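Local coordinates for capsid (Human calicivirus NLV/Boxer/2001/US, PDB 4RDL), which forms the protruding domain of a norovirus capsid, a dimer that binds Lewis-type histo-blood group glycans and so probably mediates attachment to host cells, at residues D114-F119 against L172-N177; V137-D142 against K153-N158; L23-R28 against V65-I70; N184-P189 against K228-L233. One frame throughout, in Å; residues are numbered along the deposited sequence.

Contact 1 of 4, residues D114-F119 against L172-N177; sequences DLHMTF and LTWVSN. With GAL (beta-D-galactopyranose), chain C; FUC (alpha-L-fucopyranose), chain B; FUC (alpha-L-fucopyranose), chain D.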
# COMPACT_ATOMS: atom_id res chain seq x y z
N ASP A 114 -13.63 -4.48 -17.16
CA ASP A 114 -14.58 -4.09 -16.13
C ASP A 114 -13.87 -4.02 -14.79
O ASP A 114 -13.35 -5.03 -14.29
CB ASP A 114 -15.74 -5.08 -16.05
CG ASP A 114 -16.68 -4.99 -17.24
OD1 ASP A 114 -16.40 -4.24 -18.21
OD2 ASP A 114 -17.72 -5.68 -17.20
N LEU A 115 -13.82 -2.82 -14.22
CA LEU A 115 -13.22 -2.58 -12.92
C LEU A 115 -14.29 -2.68 -11.85
O LEU A 115 -15.21 -1.86 -11.80
CB LEU A 115 -12.57 -1.20 -12.86
CG LEU A 115 -11.65 -0.84 -14.03
CD1 LEU A 115 -11.22 0.62 -13.92
CD2 LEU A 115 -10.43 -1.76 -14.07
N HIS A 116 -14.17 -3.69 -10.99
CA HIS A 116 -15.14 -3.88 -9.92
C HIS A 116 -14.59 -3.21 -8.68
O HIS A 116 -13.63 -3.70 -8.07
CB HIS A 116 -15.38 -5.37 -9.68
CG HIS A 116 -15.93 -6.08 -10.88
ND1 HIS A 116 -17.28 -6.26 -11.08
CD2 HIS A 116 -15.31 -6.59 -11.97
CE1 HIS A 116 -17.46 -6.89 -12.23
NE2 HIS A 116 -16.28 -7.08 -12.80
N MET A 117 -15.19 -2.08 -8.32
CA MET A 117 -14.67 -1.22 -7.26
C MET A 117 -15.47 -1.38 -5.99
O MET A 117 -16.70 -1.57 -6.02
CB MET A 117 -14.73 0.25 -7.68
CG MET A 117 -14.16 0.56 -9.06
SD MET A 117 -12.39 0.25 -9.22
CE MET A 117 -11.68 1.52 -8.20
N THR A 118 -14.78 -1.28 -4.87
CA THR A 118 -15.44 -1.12 -3.59
C THR A 118 -15.20 0.33 -3.17
O THR A 118 -14.13 0.87 -3.42
CB THR A 118 -14.86 -2.09 -2.55
OG1 THR A 118 -15.26 -3.42 -2.89
CG2 THR A 118 -15.36 -1.76 -1.15
N PHE A 119 -16.19 0.97 -2.56
CA PHE A 119 -16.00 2.36 -2.18
C PHE A 119 -16.59 2.70 -0.82
O PHE A 119 -17.46 2.00 -0.30
CB PHE A 119 -16.52 3.33 -3.25
CG PHE A 119 -18.01 3.31 -3.44
CD1 PHE A 119 -18.85 4.05 -2.61
CD2 PHE A 119 -18.59 2.56 -4.46
CE1 PHE A 119 -20.22 4.04 -2.80
CE2 PHE A 119 -19.95 2.56 -4.65
CZ PHE A 119 -20.77 3.29 -3.82
N LEU A 172 -9.86 -0.85 -6.23
CA LEU A 172 -10.05 -1.94 -7.18
C LEU A 172 -10.11 -3.28 -6.46
O LEU A 172 -9.10 -3.77 -5.95
CB LEU A 172 -8.92 -1.93 -8.20
CG LEU A 172 -9.07 -2.96 -9.32
CD1 LEU A 172 -10.34 -2.70 -10.14
CD2 LEU A 172 -7.83 -2.96 -10.21
N THR A 173 -11.29 -3.89 -6.42
CA THR A 173 -11.46 -5.17 -5.73
C THR A 173 -11.14 -6.35 -6.65
O THR A 173 -10.43 -7.28 -6.26
CB THR A 173 -12.88 -5.31 -5.17
OG1 THR A 173 -13.11 -4.22 -4.28
CG2 THR A 173 -13.05 -6.63 -4.41
N TRP A 174 -11.67 -6.31 -7.86
CA TRP A 174 -11.36 -7.32 -8.86
C TRP A 174 -11.64 -6.79 -10.27
O TRP A 174 -12.22 -5.70 -10.43
CB TRP A 174 -12.08 -8.65 -8.57
CG TRP A 174 -13.59 -8.63 -8.64
CD1 TRP A 174 -14.46 -8.06 -7.75
CD2 TRP A 174 -14.40 -9.25 -9.65
NE1 TRP A 174 -15.76 -8.27 -8.15
CE2 TRP A 174 -15.75 -9.01 -9.31
CE3 TRP A 174 -14.12 -9.99 -10.80
CZ2 TRP A 174 -16.81 -9.47 -10.09
CZ3 TRP A 174 -15.17 -10.46 -11.57
CH2 TRP A 174 -16.51 -10.19 -11.21
N VAL A 175 -11.20 -7.54 -11.27
CA VAL A 175 -11.29 -7.14 -12.67
C VAL A 175 -11.84 -8.31 -13.48
O VAL A 175 -11.49 -9.46 -13.22
CB VAL A 175 -9.90 -6.74 -13.22
CG1 VAL A 175 -9.99 -6.38 -14.71
CG2 VAL A 175 -9.31 -5.58 -12.42
N SER A 176 -12.70 -8.00 -14.44
CA SER A 176 -13.14 -9.01 -15.40
C SER A 176 -13.11 -8.46 -16.82
O SER A 176 -12.97 -7.25 -17.03
CB SER A 176 -14.54 -9.53 -15.05
OG SER A 176 -15.48 -8.49 -15.12
N ASN A 177 -13.23 -9.35 -17.80
CA ASN A 177 -13.21 -8.92 -19.19
C ASN A 177 -14.47 -8.16 -19.60
O ASN A 177 -15.56 -8.37 -19.04
CB ASN A 177 -13.02 -10.11 -20.13
CG ASN A 177 -14.20 -11.06 -20.12
OD1 ASN A 177 -14.46 -11.73 -19.13
ND2 ASN A 177 -14.92 -11.13 -21.25
C1 GAL C . -20.16 -10.78 -16.43
C2 GAL C . -19.46 -9.78 -15.55
C3 GAL C . -19.02 -8.58 -16.30
C4 GAL C . -18.26 -8.92 -17.46
C5 GAL C . -19.04 -9.86 -18.32
C6 GAL C . -18.33 -10.31 -19.52
O2 GAL C . -20.34 -9.41 -14.50
O3 GAL C . -18.31 -7.68 -15.43
O4 GAL C . -16.99 -9.52 -17.05
O5 GAL C . -19.41 -11.08 -17.55
O6 GAL C . -19.05 -11.05 -20.39
C1 FUC B . -18.44 -14.99 -16.52
C2 FUC B . -17.32 -15.18 -17.52
C3 FUC B . -16.69 -13.88 -17.81
C4 FUC B . -16.21 -13.23 -16.63
C5 FUC B . -17.27 -13.10 -15.60
C6 FUC B . -16.73 -12.61 -14.35
O2 FUC B . -17.83 -15.77 -18.70
O3 FUC B . -15.64 -14.05 -18.79
O4 FUC B . -15.10 -13.96 -16.07
O5 FUC B . -17.96 -14.40 -15.34
C1 FUC D . -19.75 -9.54 -13.25
C2 FUC D . -20.57 -8.85 -12.24
C3 FUC D . -21.89 -9.50 -12.10
C4 FUC D . -21.79 -10.95 -11.79
C5 FUC D . -20.86 -11.68 -12.75
C6 FUC D . -20.65 -13.09 -12.37
O2 FUC D . -20.73 -7.52 -12.62
O3 FUC D . -22.66 -8.85 -11.15
O4 FUC D . -21.32 -11.12 -10.50
O5 FUC D . -19.60 -11.01 -12.90
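His-116 and Trp-174, a hydrogen-bonded pair of two antiparallel strands, lay their rings flat on each other: the imidazole centroid is 3.6 Å from that of the Trp-174 six-membered ring, with planes 7° apart. His-116 CB starts the overlap as a CH-pi contact over the face of the five-membered ring. CG follows over Trp-174 CE2, 3.3 Å away, and ND1 lies near CZ2. CE1 also meets CZ2, while approaching O2 of the chain D fucose and O3 of galactose. At the tip, NE2 shares a 2.8 Å hydrogen bond with Ser-176 OG. Histidine suits this place because its face can stack while its edge makes polar contacts. Trp-174 CG stands between the backbone N and carbonyl carbon (chi1 65°), which starts the indole toward His-116.

Compact Ser-176 brings OG 2.7 Å from galactose O4 with O3 also in reach; its one proton could serve either. Galactose O3 donates to Asp-114 OD2 (2.7 Å) and O4 to Asn-177 O, while the chain B fucose O3 donates to Asn-177 OD1 at 2.6 Å. Together these residues line the glycan pocket. His-116 O accepts from both Thr-173 N and Trp-174 N, a classic beta bulge. On the other face, Leu-172 CD1 packs against Leu-115 CB and Met-117 SD. Strand 133-139 flanks strand 113-121, strand 72-80 flanks strand 167-177, and Asp-131 of the second subunit packs on Trp-174.

Contact 2 of 4, residues V137-D142 against K153-N158; sequences VIHSYD and KLEDNN
Glu-155 N donates a nearly straight 2.9 Å hydrogen bond to Val-137 O, the one direct backbone bond between these segments, and a water extends the link by accepting from Val-137 N and donating to Glu-155 O.

The side chain of Glu-155 then lies over His-139. Its carboxylate is stacked on one face of the imidazole, the two planes 12° apart, with Glu-155 CD 3.3 Å from His-139 CE1. Glu-155 CG adds a CH-pi contact over the same ring. The chain is bent at chi2 (-57°), which places CD over the histidine. On the opposite ring face sits Tyr-141 OH, 3.1 Å above the centre of the His-139 ring, and this hydroxyl is hydrogen-bonded to Asp-114 OD1. A glutamate is long enough to span the gap, and its charge would be expected to favour a protonated imidazole. A second water accepts from His-139 N and lies 2.7 Å from Glu-155 OE2, bridging backbone and carboxylate.

Beneath, the branched apolar chains of Ile-138 and Leu-154 run side by side, pointing the same way, with Ile-138 CG1 3.7 Å from Leu-154 CD1. They fill a buried layer with Met-73 and Ile-77 of strand 72-80. Strand 133-139, outermost of its sheet within this chain, pairs with strand 113-121; strand 151-154, next to last at the other end, pairs with strand 83-89, so the contact links strands far apart in order.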
# COMPACT_ATOMS: atom_id res chain seq x y z
N VAL A 137 -19.34 -1.07 -10.67
CA VAL A 137 -18.51 -1.45 -11.80
C VAL A 137 -18.22 -0.20 -12.63
O VAL A 137 -19.12 0.61 -12.90
CB VAL A 137 -19.21 -2.50 -12.68
CG1 VAL A 137 -18.35 -2.85 -13.88
CG2 VAL A 137 -19.55 -3.73 -11.86
N ILE A 138 -16.96 -0.04 -13.03
CA ILE A 138 -16.56 1.02 -13.94
C ILE A 138 -15.89 0.41 -15.17
O ILE A 138 -14.88 -0.30 -15.06
CB ILE A 138 -15.58 2.01 -13.25
CG1 ILE A 138 -16.25 2.64 -12.02
CG2 ILE A 138 -15.11 3.09 -14.24
CD1 ILE A 138 -15.34 3.56 -11.24
N HIS A 139 -16.45 0.69 -16.34
CA HIS A 139 -15.86 0.26 -17.60
C HIS A 139 -14.68 1.16 -17.95
O HIS A 139 -14.83 2.38 -18.02
CB HIS A 139 -16.89 0.38 -18.73
CG HIS A 139 -18.05 -0.56 -18.59
ND1 HIS A 139 -19.17 -0.48 -19.39
CD2 HIS A 139 -18.26 -1.60 -17.76
CE1 HIS A 139 -20.02 -1.43 -19.05
NE2 HIS A 139 -19.49 -2.13 -18.06
N SER A 140 -13.52 0.57 -18.21
CA SER A 140 -12.39 1.36 -18.72
C SER A 140 -12.41 1.36 -20.25
O SER A 140 -11.43 1.01 -20.92
CB SER A 140 -11.05 0.88 -18.16
OG SER A 140 -10.84 -0.49 -18.40
N TYR A 141 -13.56 1.75 -20.80
CA TYR A 141 -13.79 1.80 -22.24
C TYR A 141 -15.06 2.58 -22.50
O TYR A 141 -15.80 2.89 -21.56
CB TYR A 141 -13.86 0.38 -22.85
CG TYR A 141 -14.85 -0.57 -22.19
CD1 TYR A 141 -16.15 -0.69 -22.67
CD2 TYR A 141 -14.47 -1.36 -21.11
CE1 TYR A 141 -17.05 -1.57 -22.09
CE2 TYR A 141 -15.36 -2.24 -20.51
CZ TYR A 141 -16.65 -2.34 -21.01
OH TYR A 141 -17.54 -3.21 -20.43
N ASP A 142 -15.31 2.87 -23.79
CA ASP A 142 -16.39 3.74 -24.27
C ASP A 142 -16.08 5.21 -24.02
O ASP A 142 -15.27 5.55 -23.16
CB ASP A 142 -17.76 3.36 -23.69
CG ASP A 142 -18.25 2.01 -24.17
OD1 ASP A 142 -17.81 1.54 -25.25
OD2 ASP A 142 -19.08 1.40 -23.46
N LYS A 153 -17.96 7.03 -16.18
CA LYS A 153 -19.31 6.52 -15.97
C LYS A 153 -19.27 5.34 -14.99
O LYS A 153 -18.37 4.49 -15.05
CB LYS A 153 -19.95 6.08 -17.29
CG LYS A 153 -21.28 5.36 -17.12
CD LYS A 153 -21.90 4.96 -18.45
CE LYS A 153 -23.22 4.24 -18.23
NZ LYS A 153 -23.83 3.79 -19.52
N LEU A 154 -20.26 5.30 -14.10
CA LEU A 154 -20.50 4.16 -13.22
C LEU A 154 -21.68 3.35 -13.75
O LEU A 154 -22.70 3.93 -14.13
CB LEU A 154 -20.83 4.64 -11.81
CG LEU A 154 -19.63 4.86 -10.87
CD1 LEU A 154 -18.46 5.58 -11.54
CD2 LEU A 154 -20.09 5.58 -9.61
N GLU A 155 -21.55 2.03 -13.78
CA GLU A 155 -22.68 1.18 -14.14
C GLU A 155 -23.73 1.24 -13.04
O GLU A 155 -23.42 1.12 -11.86
CB GLU A 155 -22.23 -0.26 -14.38
CG GLU A 155 -21.24 -0.39 -15.53
CD GLU A 155 -21.82 0.16 -16.82
OE1 GLU A 155 -22.84 -0.39 -17.29
OE2 GLU A 155 -21.28 1.16 -17.35
N ASP A 156 -24.99 1.44 -13.43
CA ASP A 156 -26.05 1.52 -12.44
C ASP A 156 -26.35 0.15 -11.87
O ASP A 156 -26.73 -0.76 -12.59
CB ASP A 156 -27.31 2.12 -13.08
CG ASP A 156 -28.41 2.40 -12.06
OD1 ASP A 156 -28.16 2.27 -10.85
OD2 ASP A 156 -29.53 2.75 -12.50
N ASN A 157 -26.18 -0.00 -10.56
CA ASN A 157 -26.51 -1.25 -9.88
C ASN A 157 -27.70 -1.09 -8.93
O ASN A 157 -27.94 -1.93 -8.08
CB ASN A 157 -25.30 -1.81 -9.13
CG ASN A 157 -24.78 -0.86 -8.07
OD1 ASN A 157 -25.46 0.10 -7.69
ND2 ASN A 157 -23.58 -1.13 -7.58
N ASN A 158 -28.43 0.01 -9.11
CA ASN A 158 -29.62 0.31 -8.31
C ASN A 158 -29.32 0.63 -6.84
O ASN A 158 -30.23 0.70 -6.02
CB ASN A 158 -30.65 -0.82 -8.41
CG ASN A 158 -31.21 -0.98 -9.81
OD1 ASN A 158 -31.35 -0.00 -10.55
ND2 ASN A 158 -31.53 -2.21 -10.18
O HOH W 1 -22.22 -1.22 -10.92
O HOH W 2 -16.51 4.49 -17.42
O HOH W 3 -18.85 2.18 -16.62

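Contact 3 of 4, residues L23-R28 against V65-I70; sequences LMSNSR and VSAACI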
# COMPACT_ATOMS: atom_id res chain seq x y z
N LEU A 23 8.81 -9.18 -0.32
CA LEU A 23 8.27 -8.25 0.67
C LEU A 23 7.82 -6.94 0.04
O LEU A 23 7.27 -6.08 0.72
CB LEU A 23 9.29 -7.96 1.78
CG LEU A 23 9.75 -9.16 2.61
CD1 LEU A 23 10.62 -8.73 3.77
CD2 LEU A 23 8.56 -9.96 3.09
N MET A 24 8.08 -6.76 -1.25
CA MET A 24 7.69 -5.53 -1.93
C MET A 24 6.37 -5.69 -2.67
O MET A 24 5.93 -6.81 -2.93
CB MET A 24 8.80 -5.06 -2.89
CG MET A 24 10.01 -4.54 -2.14
SD MET A 24 11.32 -3.91 -3.19
CE MET A 24 11.91 -5.46 -3.88
N SER A 25 5.73 -4.57 -2.98
CA SER A 25 4.44 -4.57 -3.65
C SER A 25 4.55 -4.46 -5.17
O SER A 25 5.45 -3.82 -5.71
CB SER A 25 3.61 -3.38 -3.14
OG SER A 25 2.31 -3.36 -3.74
N ASN A 26 3.61 -5.09 -5.86
CA ASN A 26 3.34 -4.79 -7.25
C ASN A 26 3.07 -3.28 -7.36
O ASN A 26 2.59 -2.66 -6.41
CB ASN A 26 2.10 -5.60 -7.69
CG ASN A 26 2.00 -5.80 -9.19
OD1 ASN A 26 1.65 -4.88 -9.94
ND2 ASN A 26 2.26 -7.03 -9.64
N SER A 27 3.36 -2.68 -8.51
CA SER A 27 3.07 -1.26 -8.71
C SER A 27 1.74 -0.99 -9.42
O SER A 27 1.34 0.18 -9.54
CB SER A 27 4.22 -0.57 -9.45
OG SER A 27 4.54 -1.30 -10.63
N ARG A 28 1.05 -2.04 -9.86
CA ARG A 28 -0.24 -1.88 -10.54
C ARG A 28 -1.44 -2.34 -9.71
O ARG A 28 -2.57 -1.93 -9.98
CB ARG A 28 -0.22 -2.64 -11.87
CG ARG A 28 0.76 -2.06 -12.87
CD ARG A 28 0.73 -2.84 -14.17
NE ARG A 28 -0.45 -2.56 -14.97
CZ ARG A 28 -0.93 -3.37 -15.90
NH1 ARG A 28 -0.35 -4.55 -16.13
NH2 ARG A 28 -1.99 -3.00 -16.62
N VAL A 65 4.03 7.90 -5.14
CA VAL A 65 5.04 7.37 -4.23
C VAL A 65 4.56 6.18 -3.41
O VAL A 65 5.27 5.16 -3.31
CB VAL A 65 5.54 8.50 -3.29
CG1 VAL A 65 6.47 7.95 -2.22
CG2 VAL A 65 6.23 9.60 -4.09
N SER A 66 3.38 6.29 -2.80
CA SER A 66 2.93 5.28 -1.84
C SER A 66 2.12 4.14 -2.46
O SER A 66 1.23 4.38 -3.29
CB SER A 66 2.12 5.93 -0.72
OG SER A 66 1.68 4.96 0.22
N ALA A 67 2.39 2.92 -2.01
CA ALA A 67 1.59 1.77 -2.43
C ALA A 67 0.13 1.92 -1.98
O ALA A 67 -0.75 1.27 -2.53
CB ALA A 67 2.18 0.48 -1.89
N ALA A 68 -0.11 2.77 -0.98
CA ALA A 68 -1.48 3.04 -0.54
C ALA A 68 -2.34 3.71 -1.61
O ALA A 68 -3.57 3.76 -1.48
CB ALA A 68 -1.49 3.89 0.74
N CYS A 69 -1.72 4.21 -2.67
CA CYS A 69 -2.47 4.89 -3.73
C CYS A 69 -2.80 4.00 -4.93
O CYS A 69 -3.56 4.40 -5.81
CB CYS A 69 -1.70 6.11 -4.21
SG CYS A 69 -1.44 7.34 -2.91
N ILE A 70 -2.20 2.82 -4.99
CA ILE A 70 -2.28 2.03 -6.21
C ILE A 70 -3.68 1.52 -6.51
O ILE A 70 -4.33 0.89 -5.66
CB ILE A 70 -1.30 0.83 -6.15
CG1 ILE A 70 0.14 1.32 -6.00
CG2 ILE A 70 -1.45 -0.05 -7.40
CD1 ILE A 70 1.10 0.20 -5.63
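Ile-70 lays its branched side chain against the backbone of residues 26-28, CD1 coming 3.3 Å from Asn-26 O and CG2 3.3 Å from Arg-28 C. Two small turn motifs frame this loop-to-loop contact: an Asx turn, in which Asn-26 OD1 accepts from Arg-28 N at 2.9 Å, and an ST turn, in which Ser-66 OG accepts from Ala-68 N at the start of the 3-10 segment 67-69. The Ile-70 CG1 branch lies beside the backbone N (chi1 -61°) while CG2 lies anti to that N, spreading the two branches along the facing chain. A beta-branched residue thus covers several peptide groups at once.

Ser-25 also approaches, its OG 4.2 Å from Ile-70 CD1 and 4.3 Å from Ala-67 CB, a small methyl that lets the two loops come close. The side chains of Ser-27 and Arg-28 leave the backbone pointing away from 65-70, so it is their backbone that Ile-70 meets. Ser-27 OG is hydrogen-bonded to Leu-233 O, and Arg-28 forms a salt bridge with Asp-109 and a cation-pi contact with Phe-48. The second subunit packs here too, since Ser-66 OG is hydrogen-bonded to Glu-236 of that chain; the contact therefore lies at the dimer interface as well as within the chain. Ser-25 OG donates to Asn-26 O in the plane of that carbonyl, on a lone pair, at 2.8 Å, the same oxygen that Ile-70 CD1 touches.

Contact 4 of 4, residues N184-P189 against K228-L233; sequences NLWAVP and KVPCTL
Pro-230 receives both Leu-185 and Trp-186 on its ring. Its CG stands over one face of the indole, offset toward the rim, 3.6 Å from Trp-186 CH2. This is a CH-pi contact, with CG 3.9 Å from the centroid of the six-membered ring and 25° off its normal. Leu-185 crosses the proline at about a right angle, its CD1 3.8 Å from Pro-230 CD, and the same methyl rests 3.4 Å from Lys-228 O. Proline fits well here: its ring is rigid and apolar, and its CG and CD hydrogens serve two neighbours at once. Leucine gives a methyl tip long enough to reach the strand backbone, and tryptophan offers a broad flat face.

The next shell holds the turn that carries these two side chains. Trp-186 N is held by Asn-184 OD1 at 2.9 Å, the donor standing above the carbonyl plane, and Asn-184 O accepts from Ala-187 N at 3.2 Å. Further out, Tyr-216 meets the Trp-186 ring edge to face, and Phe-48 also packs against it. Arg-28 NH1 joins the backbone of the two segments by bonding both Leu-185 O and Pro-230 O.

Residues 184-187 thus form a type I beta turn that begins with an Asx turn, and its two central side chains join the loop after strand 167-177 to strand 228-231 of the other sheet through a tryptophan-proline CH-pi contact.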
# COMPACT_ATOMS: atom_id res chain seq x y z
N ASN A 184 -7.04 -8.15 -21.30
CA ASN A 184 -5.69 -7.85 -21.76
C ASN A 184 -4.98 -6.93 -20.77
O ASN A 184 -5.27 -5.73 -20.70
CB ASN A 184 -5.75 -7.20 -23.15
CG ASN A 184 -4.38 -6.79 -23.67
OD1 ASN A 184 -3.36 -7.08 -23.06
ND2 ASN A 184 -4.37 -6.12 -24.82
N LEU A 185 -4.07 -7.50 -19.99
CA LEU A 185 -3.39 -6.76 -18.94
C LEU A 185 -2.31 -5.81 -19.46
O LEU A 185 -1.67 -5.09 -18.68
CB LEU A 185 -2.83 -7.71 -17.88
CG LEU A 185 -3.86 -8.63 -17.23
CD1 LEU A 185 -3.21 -9.43 -16.10
CD2 LEU A 185 -5.06 -7.84 -16.71
N TRP A 186 -2.12 -5.80 -20.78
CA TRP A 186 -1.20 -4.89 -21.46
C TRP A 186 -1.93 -3.75 -22.19
O TRP A 186 -1.29 -2.86 -22.75
CB TRP A 186 -0.31 -5.65 -22.44
CG TRP A 186 0.94 -6.25 -21.84
CD1 TRP A 186 2.21 -5.74 -21.90
CD2 TRP A 186 1.04 -7.47 -21.09
NE1 TRP A 186 3.09 -6.57 -21.24
CE2 TRP A 186 2.39 -7.64 -20.74
CE3 TRP A 186 0.11 -8.44 -20.70
CZ2 TRP A 186 2.84 -8.73 -20.00
CZ3 TRP A 186 0.55 -9.52 -19.97
CH2 TRP A 186 1.91 -9.66 -19.62
N ALA A 187 -3.26 -3.78 -22.21
CA ALA A 187 -4.02 -2.70 -22.83
C ALA A 187 -3.81 -1.40 -22.08
O ALA A 187 -3.80 -1.38 -20.85
CB ALA A 187 -5.50 -3.04 -22.88
N VAL A 188 -3.65 -0.31 -22.83
CA VAL A 188 -3.55 1.02 -22.24
C VAL A 188 -4.93 1.65 -22.22
O VAL A 188 -5.59 1.74 -23.26
CB VAL A 188 -2.58 1.92 -23.03
CG1 VAL A 188 -2.45 3.27 -22.35
CG2 VAL A 188 -1.22 1.26 -23.16
N PRO A 189 -5.40 2.09 -21.04
CA PRO A 189 -6.72 2.73 -20.99
C PRO A 189 -6.78 3.94 -21.92
O PRO A 189 -5.79 4.67 -22.03
CB PRO A 189 -6.86 3.16 -19.53
CG PRO A 189 -5.92 2.24 -18.77
CD PRO A 189 -4.76 2.03 -19.71
N LYS A 228 -2.69 -13.13 -12.89
CA LYS A 228 -1.27 -12.86 -12.67
C LYS A 228 -0.98 -11.48 -13.24
O LYS A 228 -0.87 -11.30 -14.45
CB LYS A 228 -0.41 -13.94 -13.36
CG LYS A 228 1.10 -13.77 -13.17
CD LYS A 228 1.90 -14.88 -13.85
CE LYS A 228 1.67 -16.23 -13.19
NZ LYS A 228 2.45 -16.40 -11.92
N VAL A 229 -0.89 -10.49 -12.35
CA VAL A 229 -0.70 -9.10 -12.77
C VAL A 229 0.78 -8.77 -12.92
O VAL A 229 1.54 -8.88 -11.96
CB VAL A 229 -1.34 -8.12 -11.78
CG1 VAL A 229 -0.96 -6.67 -12.13
CG2 VAL A 229 -2.85 -8.30 -11.74
N PRO A 230 1.20 -8.40 -14.14
CA PRO A 230 2.59 -8.04 -14.41
C PRO A 230 2.81 -6.53 -14.24
O PRO A 230 1.93 -5.74 -14.59
CB PRO A 230 2.75 -8.41 -15.87
CG PRO A 230 1.40 -8.08 -16.46
CD PRO A 230 0.38 -8.41 -15.37
N CYS A 231 3.96 -6.14 -13.69
CA CYS A 231 4.36 -4.74 -13.63
C CYS A 231 5.86 -4.65 -13.93
O CYS A 231 6.57 -5.66 -13.88
CB CYS A 231 4.02 -4.12 -12.27
SG CYS A 231 5.04 -4.69 -10.90
N THR A 232 6.35 -3.47 -14.26
CA THR A 232 7.75 -3.33 -14.66
C THR A 232 8.69 -2.87 -13.53
O THR A 232 9.90 -2.92 -13.68
CB THR A 232 7.91 -2.48 -15.94
OG1 THR A 232 7.02 -1.35 -15.89
CG2 THR A 232 7.57 -3.31 -17.19
N LEU A 233 8.12 -2.45 -12.40
CA LEU A 233 8.93 -2.18 -11.20
C LEU A 233 8.12 -2.44 -9.93
O LEU A 233 6.93 -2.13 -9.87
CB LEU A 233 9.38 -0.72 -11.15
CG LEU A 233 10.48 -0.18 -12.05
CD1 LEU A 233 10.63 1.33 -11.87
CD2 LEU A 233 11.81 -0.91 -11.79

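Contact 3 closes first along the chain, contact 1 opens next with contact 2 falling between its two segments, and contact 4 follows. Contacts 1 and 2 share one antiparallel sheet, where strands 113-121 and 133-139 are neighbours; their centres are about 10 Å apart, and Leu-115 O is hydrogen-bonded to Ile-138 N. Contacts 3 and 4, with centres about 14 Å apart, meet beside strand 228-231 of the second sheet. Contacts 2 and 3 are farthest apart, about 25 Å between centres. Contacts 1 and 3 both touch the second subunit. Contact 1 supplies five residues of a glycan pocket from the first sheet, and the loop after its strand 167-177 leads to contact 4 on the second.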